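RNA-dependent RNA polymerase (Taggert virus, PDB 6DX3) carries a viral ovarian tumour (OTU) domain, a clan CA cysteine protease that probably removes ubiquitin from conjugated proteins. Local coordinates at residues 43-48 and 59-64; 71-76 and 87-92; 118-123 and 127-132; 151-156 and 160-165. One frame throughout, in Å; residues are numbered along the deposited sequence.

Contact 1 of 4, residues 43-48 and 59-64; sequences HSLACG and KLIKEQ
Ile61 lays both branches of its side chain against helix 40-49, CG1 over Ala46 and CG2 over Leu45. Ile61 CG1 meets Ala46 CB at 3.7 Å, and CD1 at the end of that branch lies over the Ala46 backbone, 4.1 Å from Ala46 CA. The shorter branch serves Leu45: Ile61 CG2 is 3.9 Å from Leu45 CB and 4.0 Å from Leu45 CD1, the two side chains crossing at about a right angle. The first torsion divides the work, since CG1 stands beside the backbone N of Ile61 (chi1 -59°) while CG2 is anti to it. Ala46, with a single methyl group, lets helix 57-72 come close: the CA atoms of Ala46 and Ile61 are 6.3 Å apart. The contact thus joins two consecutive helices of the OTU domain, and Tyr42, a turn before Ala46, also touches Ile61. On another side of helix 40-49, Ser44 faces Tyr151 of strand 150-156, so the helix is wedged between the sheet and helix 57-72. Beside this patch the rings of His43 and Tyr58 meet, but here the two segments are joined by buried aliphatic packing alone, held by shape and exclusion of water.

Contact 2 of 4, residues 71-76 and 87-92; sequences LFWDTT and NGYLAR
With CG anti to the backbone N in both residues, chi1 is -179° in Trp73 and 165° in Tyr89, and the two aromatic side chains reach out from their own backbones to meet. The contact bridges two helical elements of the OTU domain: Trp73 sits in the short 3-10 segment at the C-terminal end of helix 57-72, and Tyr89 lies on helix 86-93. The backbones stay well apart, the CA atoms of Trp73 and Tyr89 being 10.1 Å from each other, so the rings span the gap. The far corner of the indole does the touching. Its CZ3 sits over one face of the Tyr89 ring, displaced toward the rim, and is 3.5 Å from Tyr89 CG; the neighbouring indole atom CH2 is 3.7 Å from Tyr89 CB. The planes of the tyrosine and the six-membered indole ring meet obliquely, at 46°. The phenol end of Tyr89 leads away from the tryptophan to helix 102-112, where OH is hydrogen-bonded to Glu104 and the ring packs on Leu103; Ala69 of helix 57-72 touches the tyrosine as well. One residue can therefore tie three helices together, with its hydroxyl held by a polar partner and its root by the indole. On the pyrrole side, Asp74 OD1 lies in the indole plane, 3.5 Å from Trp73 CD1.

Contact 3 of 4, residues 118-123 and 127-132; sequences IWHEDA and CDYVVR
His120 gives its ND1-H to Asp128 OD1 at 2.8 Å, a side-chain bond near the turn of the beta hairpin formed by strands 116-121 and 126-133. The acceptor lies in the imidazole plane and receives the proton on its syn lone pair, although the carboxylate itself is turned 42° from the ring. Tyr129 closes one imidazole face: its CE2 is 3.3 Å from His120 CG, the rings nearly parallel but slid so far that His120 CB comes over the phenol face instead. Behind this cluster runs the antiparallel backbone pairing, with Ile118 N bonded to Val131 O at 2.9 Å and His120 N to Tyr129 O at 3.1 Å. On the sheet face bearing Trp119 and Val130, Val130 CG2 makes a CH-pi contact over the six-membered indole ring, 3.9 Å from its centroid, while Trp119 NE1 is bound by Asn143 of strand 142-147. At the turn the carboxylates of Asp122 and Asp128 stack with planes 12° apart; His126 bonds to Asp122 OD1, which probably eases their mutual repulsion. A water joins the other two oxygens, donating to Asp122 OD2 at 3.1 Å and to Asp128 OD2 at 2.9 Å.

Contact 4 of 4, residues 151-156 and 160-165; sequences YDYLKP and QRTAVV
The chain leaves strand 150-156, turns, and comes back as the irregular C-terminal segment 160-165, passing closest at Lys155 and Thr162, whose CA atoms are 5.9 Å apart. Tyr153 makes the polar link: its OH donates to the backbone O of Thr162 across 2.6 Å, a short bond in which the donor is tilted 22° from the carbonyl plane. That oxygen lies at the edge of the phenol ring, near its plane. Tyr153 gets there because CG is anti to its backbone N (chi1 -177°), which extends the ring toward the returning chain. The methyl of Thr162 follows the same ring, with Thr162 CG2 3.5 Å from Tyr153 CE2, and Val164 CG1 approaches the hydroxyl from farther along, 4.0 Å from Tyr153 OH. Lys155 runs its aliphatic stem across Thr162 at about a right angle, its CD 3.9 Å from Thr162 OG1, while its amino group has a long, weak ion pair with Glu30. Cys47 of helix 40-49 touches both Tyr153 and Thr162. The tyrosine hydroxyl thus satisfies the Thr162 carbonyl while the threonine methyl packs against the same ring, and the hold on the tail is shared with hydrogen bonds from Ala163 N to Glu51 and between the backbones of Val164 and Gly48.

In the fold
Contacts 1 and 2 both use helix 57-72, with centres 18 Å apart, and belong to the helical part of the domain; contacts 3 and 4 both reach the mixed sheet. Contact 4 is the junction. Gly48 O lies 2.9 Å from Val164 N, a probable hydrogen bond to contact 1, and Trp119 CD1 packs 3.6 Å from Leu154 CD1, linking it to contact 3. Contact 2 is remote, its centre 28 Å from that of contact 4. Helix 40-49 of contact 1 includes Cys40, and Asp152 of contact 4 bonds to His150, consistent with the Cys-His-Asp site of OTU proteases. A bound magnesium ion lies about 13 Å from the Ala46 side chain.

Contact 1 of 4, residues 43-48 and 59-64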
loop_
_atom_site.group_PDB
_atom_site.type_symbol
_atom_site.label_atom_id
_atom_site.label_comp_id
_atom_site.label_asym_id
_atom_site.label_seq_id
_atom_site.Cartn_x
_atom_site.Cartn_y
_atom_site.Cartn_z
ATOM N N HIS A 43 -2.904 8.854 -0.562
ATOM C CA HIS A 43 -3.825 9.235 0.506
ATOM C C HIS A 43 -3.925 8.132 1.553
ATOM O O HIS A 43 -3.807 8.387 2.757
ATOM C CB HIS A 43 -5.212 9.527 -0.072
ATOM C CG HIS A 43 -5.332 10.856 -0.749
ATOM N ND1 HIS A 43 -5.246 12.051 -0.066
ATOM C CD2 HIS A 43 -5.557 11.179 -2.044
ATOM C CE1 HIS A 43 -5.403 13.052 -0.913
ATOM N NE2 HIS A 43 -5.592 12.550 -2.120
ATOM N N SER A 44 -4.152 6.892 1.105
ATOM C CA SER A 44 -4.355 5.786 2.034
ATOM C C SER A 44 -3.081 5.437 2.788
ATOM O O SER A 44 -3.146 5.047 3.958
ATOM C CB SER A 44 -4.883 4.564 1.281
ATOM O OG SER A 44 -4.114 4.325 0.117
ATOM N N LEU A 45 -1.919 5.568 2.144
ATOM C CA LEU A 45 -0.659 5.385 2.856
ATOM C C LEU A 45 -0.433 6.502 3.871
ATOM O O LEU A 45 0.078 6.256 4.969
ATOM C CB LEU A 45 0.498 5.312 1.864
ATOM C CG LEU A 45 0.568 4.035 1.023
ATOM C CD1 LEU A 45 1.720 4.102 0.031
ATOM C CD2 LEU A 45 0.698 2.817 1.920
ATOM N N ALA A 46 -0.806 7.738 3.525
ATOM C CA ALA A 46 -0.712 8.824 4.496
ATOM C C ALA A 46 -1.678 8.614 5.653
ATOM O O ALA A 46 -1.383 9.009 6.789
ATOM C CB ALA A 46 -0.983 10.171 3.825
ATOM N N CYS A 47 -2.830 7.994 5.386
ATOM C CA CYS A 47 -3.797 7.726 6.444
ATOM C C CYS A 47 -3.229 6.776 7.489
ATOM O O CYS A 47 -3.582 6.868 8.670
ATOM C CB CYS A 47 -5.084 7.155 5.844
ATOM S SG CYS A 47 -6.479 7.069 6.988
ATOM N N GLY A 48 -2.349 5.864 7.078
ATOM C CA GLY A 48 -1.713 4.964 8.018
ATOM C C GLY A 48 -0.500 5.520 8.730
ATOM O O GLY A 48 -0.071 4.939 9.730
ATOM N N LYS A 59 1.034 14.163 -0.585
ATOM C CA LYS A 59 2.246 14.695 -1.200
ATOM C C LYS A 59 3.484 14.277 -0.419
ATOM O O LYS A 59 4.524 13.966 -1.010
ATOM C CB LYS A 59 2.164 16.219 -1.298
ATOM C CG LYS A 59 1.167 16.730 -2.326
ATOM C CD LYS A 59 1.419 18.200 -2.648
ATOM C CE LYS A 59 0.372 18.750 -3.603
ATOM N NZ LYS A 59 0.640 20.168 -3.977
ATOM N N LEU A 60 3.389 14.271 0.915
ATOM C CA LEU A 60 4.483 13.761 1.738
ATOM C C LEU A 60 4.852 12.343 1.328
ATOM O O LEU A 60 6.037 11.998 1.251
ATOM C CB LEU A 60 4.088 13.797 3.217
ATOM C CG LEU A 60 3.874 15.148 3.905
ATOM C CD1 LEU A 60 3.706 14.945 5.400
ATOM C CD2 LEU A 60 5.018 16.108 3.630
ATOM N N ILE A 61 3.843 11.513 1.051
ATOM C CA ILE A 61 4.087 10.120 0.692
ATOM C C ILE A 61 4.727 10.022 -0.683
ATOM O O ILE A 61 5.704 9.288 -0.879
ATOM C CB ILE A 61 2.770 9.325 0.763
ATOM C CG1 ILE A 61 2.185 9.397 2.172
ATOM C CG2 ILE A 61 2.985 7.879 0.349
ATOM C CD1 ILE A 61 3.147 8.937 3.245
ATOM N N LYS A 62 4.192 10.766 -1.654
ATOM C CA LYS A 62 4.654 10.664 -3.036
ATOM C C LYS A 62 6.093 11.143 -3.185
ATOM O O LYS A 62 6.864 10.576 -3.969
ATOM C CB LYS A 62 3.715 11.463 -3.941
ATOM C CG LYS A 62 3.885 11.223 -5.422
ATOM C CD LYS A 62 2.647 11.687 -6.182
ATOM C CE LYS A 62 2.940 11.834 -7.665
ATOM N NZ LYS A 62 1.709 11.855 -8.505
ATOM N N GLU A 63 6.476 12.189 -2.450
ATOM C CA GLU A 63 7.858 12.653 -2.505
ATOM C C GLU A 63 8.810 11.617 -1.916
ATOM O O GLU A 63 9.926 11.437 -2.416
ATOM C CB GLU A 63 7.994 13.987 -1.773
ATOM C CG GLU A 63 7.153 15.104 -2.366
ATOM C CD GLU A 63 7.112 16.325 -1.475
ATOM O OE1 GLU A 63 7.548 16.223 -0.310
ATOM O OE2 GLU A 63 6.642 17.385 -1.939
ATOM N N GLN A 64 8.379 10.924 -0.858
ATOM C CA GLN A 64 9.205 9.882 -0.266
ATOM C C GLN A 64 9.366 8.690 -1.200
ATOM O O GLN A 64 10.421 8.047 -1.199
ATOM C CB GLN A 64 8.600 9.433 1.064
ATOM C CG GLN A 64 8.743 10.448 2.188
ATOM C CD GLN A 64 10.152 10.501 2.739
ATOM O OE1 GLN A 64 10.742 9.473 3.063
ATOM N NE2 GLN A 64 10.702 11.703 2.840
#

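Contact 2 of 4, residues 71-76 and 87-92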
loop_
_atom_site.group_PDB
_atom_site.type_symbol
_atom_site.label_atom_id
_atom_site.label_comp_id
_atom_site.label_asym_id
_atom_site.label_seq_id
_atom_site.Cartn_x
_atom_site.Cartn_y
_atom_site.Cartn_z
ATOM N N LEU A 71 16.814 5.186 -4.273
ATOM C CA LEU A 71 17.712 4.512 -3.340
ATOM C C LEU A 71 17.730 3.003 -3.548
ATOM O O LEU A 71 18.773 2.361 -3.375
ATOM C CB LEU A 71 17.306 4.824 -1.899
ATOM C CG LEU A 71 17.576 6.211 -1.306
ATOM C CD1 LEU A 71 16.713 6.418 -0.075
ATOM C CD2 LEU A 71 19.041 6.376 -0.953
ATOM N N PHE A 72 16.590 2.414 -3.912
ATOM C CA PHE A 72 16.416 0.968 -3.852
ATOM C C PHE A 72 16.105 0.340 -5.206
ATOM O O PHE A 72 15.795 -0.857 -5.255
ATOM C CB PHE A 72 15.305 0.612 -2.859
ATOM C CG PHE A 72 15.584 1.050 -1.444
ATOM C CD1 PHE A 72 16.520 0.382 -0.668
ATOM C CD2 PHE A 72 14.898 2.115 -0.886
ATOM C CE1 PHE A 72 16.771 0.773 0.631
ATOM C CE2 PHE A 72 15.146 2.515 0.413
ATOM C CZ PHE A 72 16.085 1.844 1.173
ATOM N N TRP A 73 16.189 1.101 -6.300
ATOM C CA TRP A 73 15.809 0.569 -7.605
ATOM C C TRP A 73 16.623 -0.669 -7.964
ATOM O O TRP A 73 16.066 -1.695 -8.374
ATOM C CB TRP A 73 15.974 1.640 -8.684
ATOM C CG TRP A 73 15.578 1.163 -10.055
ATOM C CD1 TRP A 73 16.389 0.585 -10.990
ATOM C CD2 TRP A 73 14.269 1.218 -10.637
ATOM N NE1 TRP A 73 15.667 0.283 -12.118
ATOM C CE2 TRP A 73 14.364 0.661 -11.927
ATOM C CE3 TRP A 73 13.029 1.688 -10.194
ATOM C CZ2 TRP A 73 13.267 0.558 -12.777
ATOM C CZ3 TRP A 73 11.940 1.587 -11.039
ATOM C CH2 TRP A 73 12.067 1.024 -12.318
ATOM N N ASP A 74 17.947 -0.597 -7.807
ATOM C CA ASP A 74 18.826 -1.664 -8.271
ATOM C C ASP A 74 18.773 -2.913 -7.403
ATOM O O ASP A 74 19.404 -3.912 -7.757
ATOM C CB ASP A 74 20.270 -1.163 -8.339
ATOM C CG ASP A 74 20.429 0.033 -9.251
ATOM O OD1 ASP A 74 19.781 0.055 -10.319
ATOM O OD2 ASP A 74 21.198 0.950 -8.896
ATOM N N THR A 75 18.060 -2.881 -6.279
ATOM C CA THR A 75 17.961 -4.031 -5.389
ATOM C C THR A 75 16.518 -4.456 -5.143
ATOM O O THR A 75 16.267 -5.262 -4.239
ATOM C CB THR A 75 18.638 -3.734 -4.047
ATOM O OG1 THR A 75 17.955 -2.654 -3.397
ATOM C CG2 THR A 75 20.105 -3.359 -4.244
ATOM N N THR A 76 15.564 -3.928 -5.908
ATOM C CA THR A 76 14.151 -4.245 -5.738
ATOM C C THR A 76 13.724 -5.117 -6.913
ATOM O O THR A 76 13.643 -4.636 -8.050
ATOM C CB THR A 76 13.309 -2.973 -5.644
ATOM O OG1 THR A 76 13.814 -2.142 -4.588
ATOM C CG2 THR A 76 11.850 -3.311 -5.355
ATOM N N ASN A 87 14.680 6.326 -14.753
ATOM C CA ASN A 87 14.337 7.648 -15.274
ATOM C C ASN A 87 12.939 7.664 -15.881
ATOM O O ASN A 87 12.189 8.630 -15.701
ATOM C CB ASN A 87 15.365 8.091 -16.314
ATOM C CG ASN A 87 16.730 8.331 -15.716
ATOM O OD1 ASN A 87 17.736 7.829 -16.219
ATOM N ND2 ASN A 87 16.777 9.103 -14.635
ATOM N N GLY A 88 12.577 6.611 -16.618
ATOM C CA GLY A 88 11.246 6.541 -17.192
ATOM C C GLY A 88 10.177 6.226 -16.167
ATOM O O GLY A 88 9.037 6.684 -16.292
ATOM N N TYR A 89 10.524 5.445 -15.143
ATOM C CA TYR A 89 9.572 5.140 -14.081
ATOM C C TYR A 89 9.191 6.398 -13.313
ATOM O O TYR A 89 8.005 6.659 -13.077
ATOM C CB TYR A 89 10.162 4.084 -13.147
ATOM C CG TYR A 89 9.445 3.922 -11.825
ATOM C CD1 TYR A 89 8.290 3.156 -11.727
ATOM C CD2 TYR A 89 9.937 4.518 -10.668
ATOM C CE1 TYR A 89 7.640 2.998 -10.520
ATOM C CE2 TYR A 89 9.294 4.366 -9.454
ATOM C CZ TYR A 89 8.147 3.606 -9.385
ATOM O OH TYR A 89 7.502 3.451 -8.177
ATOM N N LEU A 90 10.189 7.200 -12.927
ATOM C CA LEU A 90 9.911 8.426 -12.186
ATOM C C LEU A 90 9.129 9.420 -13.034
ATOM O O LEU A 90 8.258 10.132 -12.522
ATOM C CB LEU A 90 11.220 9.053 -11.696
ATOM C CG LEU A 90 12.030 8.264 -10.662
ATOM C CD1 LEU A 90 13.354 8.959 -10.368
ATOM C CD2 LEU A 90 11.232 8.057 -9.379
ATOM N N ALA A 91 9.423 9.485 -14.336
ATOM C CA ALA A 91 8.710 10.416 -15.203
ATOM C C ALA A 91 7.222 10.096 -15.273
ATOM O O ALA A 91 6.403 10.993 -15.506
ATOM C CB ALA A 91 9.324 10.411 -16.604
ATOM N N ARG A 92 6.853 8.830 -15.069
ATOM C CA ARG A 92 5.450 8.439 -15.081
ATOM C C ARG A 92 4.778 8.654 -13.729
ATOM O O ARG A 92 3.742 9.319 -13.652
ATOM C CB ARG A 92 5.308 6.974 -15.502
ATOM C CG ARG A 92 3.905 6.428 -15.304
ATOM C CD ARG A 92 3.770 5.003 -15.822
ATOM N NE ARG A 92 4.638 4.072 -15.107
ATOM C CZ ARG A 92 4.327 3.510 -13.944
ATOM N NH1 ARG A 92 3.169 3.787 -13.361
ATOM N NH2 ARG A 92 5.173 2.668 -13.365
#

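Contact 3 of 4, residues 118-123 and 127-132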
loop_
_atom_site.group_PDB
_atom_site.type_symbol
_atom_site.label_atom_id
_atom_site.label_comp_id
_atom_site.label_asym_id
_atom_site.label_seq_id
_atom_site.Cartn_x
_atom_site.Cartn_y
_atom_site.Cartn_z
ATOM N N ILE A 118 -1.715 -5.142 1.507
ATOM C CA ILE A 118 -2.579 -4.691 0.421
ATOM C C ILE A 118 -3.623 -5.773 0.192
ATOM O O ILE A 118 -3.310 -6.848 -0.338
ATOM C CB ILE A 118 -1.802 -4.399 -0.868
ATOM C CG1 ILE A 118 -0.591 -3.508 -0.584
ATOM C CG2 ILE A 118 -2.714 -3.737 -1.893
ATOM C CD1 ILE A 118 0.218 -3.178 -1.831
ATOM N N TRP A 119 -4.861 -5.493 0.590
ATOM C CA TRP A 119 -5.954 -6.446 0.452
ATOM C C TRP A 119 -6.684 -6.194 -0.861
ATOM O O TRP A 119 -7.116 -5.070 -1.133
ATOM C CB TRP A 119 -6.920 -6.333 1.633
ATOM C CG TRP A 119 -6.248 -6.468 2.970
ATOM C CD1 TRP A 119 -5.512 -5.517 3.620
ATOM C CD2 TRP A 119 -6.254 -7.622 3.821
ATOM N NE1 TRP A 119 -5.058 -6.010 4.821
ATOM C CE2 TRP A 119 -5.502 -7.297 4.969
ATOM C CE3 TRP A 119 -6.820 -8.897 3.723
ATOM C CZ2 TRP A 119 -5.303 -8.202 6.012
ATOM C CZ3 TRP A 119 -6.622 -9.793 4.760
ATOM C CH2 TRP A 119 -5.869 -9.442 5.888
ATOM N N HIS A 120 -6.819 -7.239 -1.672
ATOM C CA HIS A 120 -7.428 -7.111 -2.989
ATOM C C HIS A 120 -8.911 -7.451 -2.914
ATOM O O HIS A 120 -9.278 -8.580 -2.573
ATOM C CB HIS A 120 -6.737 -8.009 -4.009
ATOM C CG HIS A 120 -7.484 -8.126 -5.300
ATOM N ND1 HIS A 120 -8.326 -9.181 -5.578
ATOM C CD2 HIS A 120 -7.533 -7.311 -6.381
ATOM C CE1 HIS A 120 -8.854 -9.016 -6.777
ATOM N NE2 HIS A 120 -8.390 -7.889 -7.286
ATOM N N GLU A 121 -9.752 -6.478 -3.255
ATOM C CA GLU A 121 -11.191 -6.682 -3.300
ATOM C C GLU A 121 -11.584 -7.348 -4.612
ATOM O O GLU A 121 -11.260 -6.850 -5.695
ATOM C CB GLU A 121 -11.919 -5.346 -3.151
ATOM C CG GLU A 121 -13.434 -5.444 -3.172
ATOM C CD GLU A 121 -14.095 -4.082 -3.220
ATOM O OE1 GLU A 121 -13.573 -3.199 -3.930
ATOM O OE2 GLU A 121 -15.122 -3.885 -2.533
ATOM N N ASP A 122 -12.283 -8.476 -4.518
ATOM C CA ASP A 122 -12.814 -9.142 -5.701
ATOM C C ASP A 122 -14.310 -8.915 -5.882
ATOM O O ASP A 122 -14.775 -8.745 -7.013
ATOM C CB ASP A 122 -12.514 -10.647 -5.647
ATOM C CG ASP A 122 -13.237 -11.342 -4.515
ATOM O OD1 ASP A 122 -13.252 -10.772 -3.404
ATOM O OD2 ASP A 122 -13.793 -12.440 -4.737
ATOM N N ALA A 123 -15.082 -8.926 -4.798
ATOM C CA ALA A 123 -16.482 -8.534 -4.836
ATOM C C ALA A 123 -16.744 -7.646 -3.632
ATOM O O ALA A 123 -15.896 -7.519 -2.744
ATOM C CB ALA A 123 -17.423 -9.745 -4.864
ATOM N N CYS A 127 -12.480 -9.819 0.090
ATOM C CA CYS A 127 -11.128 -9.929 -0.441
ATOM C C CYS A 127 -10.755 -11.394 -0.627
ATOM O O CYS A 127 -11.132 -12.246 0.184
ATOM C CB CYS A 127 -10.114 -9.237 0.477
ATOM S SG CYS A 127 -10.285 -7.438 0.527
ATOM N N ASP A 128 -10.010 -11.683 -1.701
ATOM C CA ASP A 128 -9.619 -13.050 -2.025
ATOM C C ASP A 128 -8.117 -13.295 -1.984
ATOM O O ASP A 128 -7.701 -14.458 -2.039
ATOM C CB ASP A 128 -10.157 -13.455 -3.410
ATOM C CG ASP A 128 -9.588 -12.608 -4.535
ATOM O OD1 ASP A 128 -9.296 -11.416 -4.302
ATOM O OD2 ASP A 128 -9.432 -13.134 -5.657
ATOM N N TYR A 129 -7.293 -12.252 -1.898
ATOM C CA TYR A 129 -5.867 -12.443 -1.665
ATOM C C TYR A 129 -5.292 -11.169 -1.065
ATOM O O TYR A 129 -5.897 -10.096 -1.133
ATOM C CB TYR A 129 -5.119 -12.849 -2.947
ATOM C CG TYR A 129 -4.783 -11.731 -3.919
ATOM C CD1 TYR A 129 -3.659 -10.933 -3.734
ATOM C CD2 TYR A 129 -5.563 -11.510 -5.048
ATOM C CE1 TYR A 129 -3.341 -9.924 -4.621
ATOM C CE2 TYR A 129 -5.248 -10.505 -5.949
ATOM C CZ TYR A 129 -4.137 -9.713 -5.727
ATOM O OH TYR A 129 -3.814 -8.710 -6.611
ATOM N N VAL A 130 -4.109 -11.308 -0.472
ATOM C CA VAL A 130 -3.422 -10.207 0.192
ATOM C C VAL A 130 -1.926 -10.352 -0.058
ATOM O O VAL A 130 -1.404 -11.470 -0.128
ATOM C CB VAL A 130 -3.743 -10.180 1.707
ATOM C CG1 VAL A 130 -3.291 -11.471 2.381
ATOM C CG2 VAL A 130 -3.116 -8.966 2.380
ATOM N N VAL A 131 -1.241 -9.223 -0.228
ATOM C CA VAL A 131 0.212 -9.207 -0.324
ATOM C C VAL A 131 0.757 -8.356 0.813
ATOM O O VAL A 131 0.127 -7.385 1.248
ATOM C CB VAL A 131 0.719 -8.693 -1.692
ATOM C CG1 VAL A 131 0.139 -9.534 -2.825
ATOM C CG2 VAL A 131 0.384 -7.227 -1.878
ATOM N N ARG A 132 1.934 -8.735 1.306
ATOM C CA ARG A 132 2.544 -8.074 2.451
ATOM C C ARG A 132 3.956 -7.647 2.091
ATOM O O ARG A 132 4.784 -8.482 1.711
ATOM C CB ARG A 132 2.565 -8.988 3.679
ATOM C CG ARG A 132 3.095 -8.302 4.935
ATOM C CD ARG A 132 3.172 -9.260 6.107
ATOM N NE ARG A 132 4.305 -10.168 5.989
ATOM C CZ ARG A 132 4.372 -11.357 6.578
ATOM N NH1 ARG A 132 3.366 -11.781 7.330
ATOM N NH2 ARG A 132 5.443 -12.119 6.415
HETATM O O HOH W 1 -11.934 -14.300 -6.471
#

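Contact 4 of 4, residues 151-156 and 160-165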
loop_
_atom_site.group_PDB
_atom_site.type_symbol
_atom_site.label_atom_id
_atom_site.label_comp_id
_atom_site.label_asym_id
_atom_site.label_seq_id
_atom_site.Cartn_x
_atom_site.Cartn_y
_atom_site.Cartn_z
ATOM N N TYR A 151 -7.715 2.892 -4.087
ATOM C CA TYR A 151 -7.163 2.403 -2.828
ATOM C C TYR A 151 -7.850 3.111 -1.671
ATOM O O TYR A 151 -7.998 4.336 -1.690
ATOM C CB TYR A 151 -5.649 2.642 -2.745
ATOM C CG TYR A 151 -4.792 1.671 -3.525
ATOM C CD1 TYR A 151 -4.434 0.440 -2.984
ATOM C CD2 TYR A 151 -4.319 1.995 -4.791
ATOM C CE1 TYR A 151 -3.642 -0.446 -3.684
ATOM C CE2 TYR A 151 -3.522 1.115 -5.500
ATOM C CZ TYR A 151 -3.189 -0.107 -4.940
ATOM O OH TYR A 151 -2.401 -0.990 -5.643
ATOM N N ASP A 152 -8.262 2.343 -0.666
ATOM C CA ASP A 152 -8.778 2.897 0.575
ATOM C C ASP A 152 -7.935 2.387 1.737
ATOM O O ASP A 152 -7.223 1.385 1.622
ATOM C CB ASP A 152 -10.254 2.528 0.803
ATOM C CG ASP A 152 -11.204 3.330 -0.072
ATOM O OD1 ASP A 152 -11.028 4.560 -0.192
ATOM O OD2 ASP A 152 -12.130 2.722 -0.645
ATOM N N TYR A 153 -8.016 3.095 2.860
ATOM C CA TYR A 153 -7.346 2.679 4.082
ATOM C C TYR A 153 -8.251 1.756 4.884
ATOM O O TYR A 153 -9.471 1.931 4.907
ATOM C CB TYR A 153 -6.961 3.892 4.932
ATOM C CG TYR A 153 -6.187 3.529 6.181
ATOM C CD1 TYR A 153 -4.871 3.092 6.097
ATOM C CD2 TYR A 153 -6.770 3.617 7.439
ATOM C CE1 TYR A 153 -4.156 2.753 7.229
ATOM C CE2 TYR A 153 -6.056 3.283 8.583
ATOM C CZ TYR A 153 -4.748 2.852 8.468
ATOM O OH TYR A 153 -4.024 2.513 9.588
ATOM N N LEU A 154 -7.644 0.768 5.539
ATOM C CA LEU A 154 -8.356 -0.153 6.416
ATOM C C LEU A 154 -7.827 0.023 7.832
ATOM O O LEU A 154 -6.631 -0.163 8.080
ATOM C CB LEU A 154 -8.197 -1.603 5.951
ATOM C CG LEU A 154 -8.864 -1.970 4.621
ATOM C CD1 LEU A 154 -8.388 -3.336 4.141
ATOM C CD2 LEU A 154 -10.381 -1.945 4.745
ATOM N N LYS A 155 -8.716 0.385 8.750
ATOM C CA LYS A 155 -8.362 0.591 10.141
ATOM C C LYS A 155 -8.959 -0.512 10.995
ATOM O O LYS A 155 -10.166 -0.772 10.894
ATOM C CB LYS A 155 -8.865 1.956 10.623
ATOM C CG LYS A 155 -8.914 2.117 12.132
ATOM C CD LYS A 155 -9.760 3.321 12.514
ATOM C CE LYS A 155 -10.174 3.268 13.972
ATOM N NZ LYS A 155 -11.579 3.725 14.174
ATOM N N PRO A 156 -8.157 -1.189 11.820
ATOM C CA PRO A 156 -8.691 -2.268 12.661
ATOM C C PRO A 156 -9.898 -1.805 13.463
ATOM O O PRO A 156 -9.929 -0.689 13.987
ATOM C CB PRO A 156 -7.510 -2.626 13.567
ATOM C CG PRO A 156 -6.306 -2.259 12.761
ATOM C CD PRO A 156 -6.696 -1.045 11.960
ATOM N N GLN A 160 -8.441 2.838 18.317
ATOM C CA GLN A 160 -8.780 4.242 18.513
ATOM C C GLN A 160 -7.961 5.174 17.633
ATOM O O GLN A 160 -8.485 6.182 17.150
ATOM C CB GLN A 160 -8.589 4.627 19.984
ATOM C CG GLN A 160 -9.889 4.860 20.739
ATOM C CD GLN A 160 -10.825 3.671 20.666
ATOM O OE1 GLN A 160 -10.424 2.532 20.901
ATOM N NE2 GLN A 160 -12.080 3.932 20.331
ATOM N N ARG A 161 -6.687 4.865 17.412
ATOM C CA ARG A 161 -5.852 5.639 16.507
ATOM C C ARG A 161 -5.966 5.066 15.101
ATOM O O ARG A 161 -5.878 3.850 14.912
ATOM C CB ARG A 161 -4.393 5.635 16.964
ATOM C CG ARG A 161 -4.057 6.705 17.995
ATOM C CD ARG A 161 -4.130 6.150 19.405
ATOM N NE ARG A 161 -4.536 7.159 20.381
ATOM C CZ ARG A 161 -4.723 6.910 21.672
ATOM N NH1 ARG A 161 -4.540 5.684 22.141
ATOM N NH2 ARG A 161 -5.092 7.881 22.495
ATOM N N THR A 162 -6.172 5.945 14.121
ATOM C CA THR A 162 -6.261 5.497 12.736
ATOM C C THR A 162 -4.888 5.109 12.202
ATOM O O THR A 162 -4.714 4.027 11.630
ATOM C CB THR A 162 -6.895 6.588 11.874
ATOM O OG1 THR A 162 -8.192 6.909 12.391
ATOM C CG2 THR A 162 -7.032 6.124 10.434
ATOM N N ALA A 163 -3.898 5.976 12.389
ATOM C CA ALA A 163 -2.550 5.662 11.954
ATOM C C ALA A 163 -1.917 4.626 12.880
ATOM O O ALA A 163 -2.381 4.377 13.995
ATOM C CB ALA A 163 -1.689 6.925 11.911
ATOM N N VAL A 164 -0.842 4.014 12.392
ATOM C CA VAL A 164 -0.106 3.016 13.156
ATOM C C VAL A 164 1.024 3.701 13.913
ATOM O O VAL A 164 1.241 4.908 13.758
ATOM C CB VAL A 164 0.430 1.908 12.231
ATOM C CG1 VAL A 164 -0.723 1.251 11.491
ATOM C CG2 VAL A 164 1.437 2.490 11.251
ATOM N N VAL A 165 1.733 2.940 14.746
ATOM C CA VAL A 165 2.927 3.418 15.442
ATOM C C VAL A 165 3.575 2.253 16.182
ATOM O O VAL A 165 4.793 2.077 16.146
ATOM C CB VAL A 165 2.612 4.571 16.419
ATOM C CG1 VAL A 165 1.515 4.164 17.387
ATOM C CG2 VAL A 165 3.868 5.007 17.164
#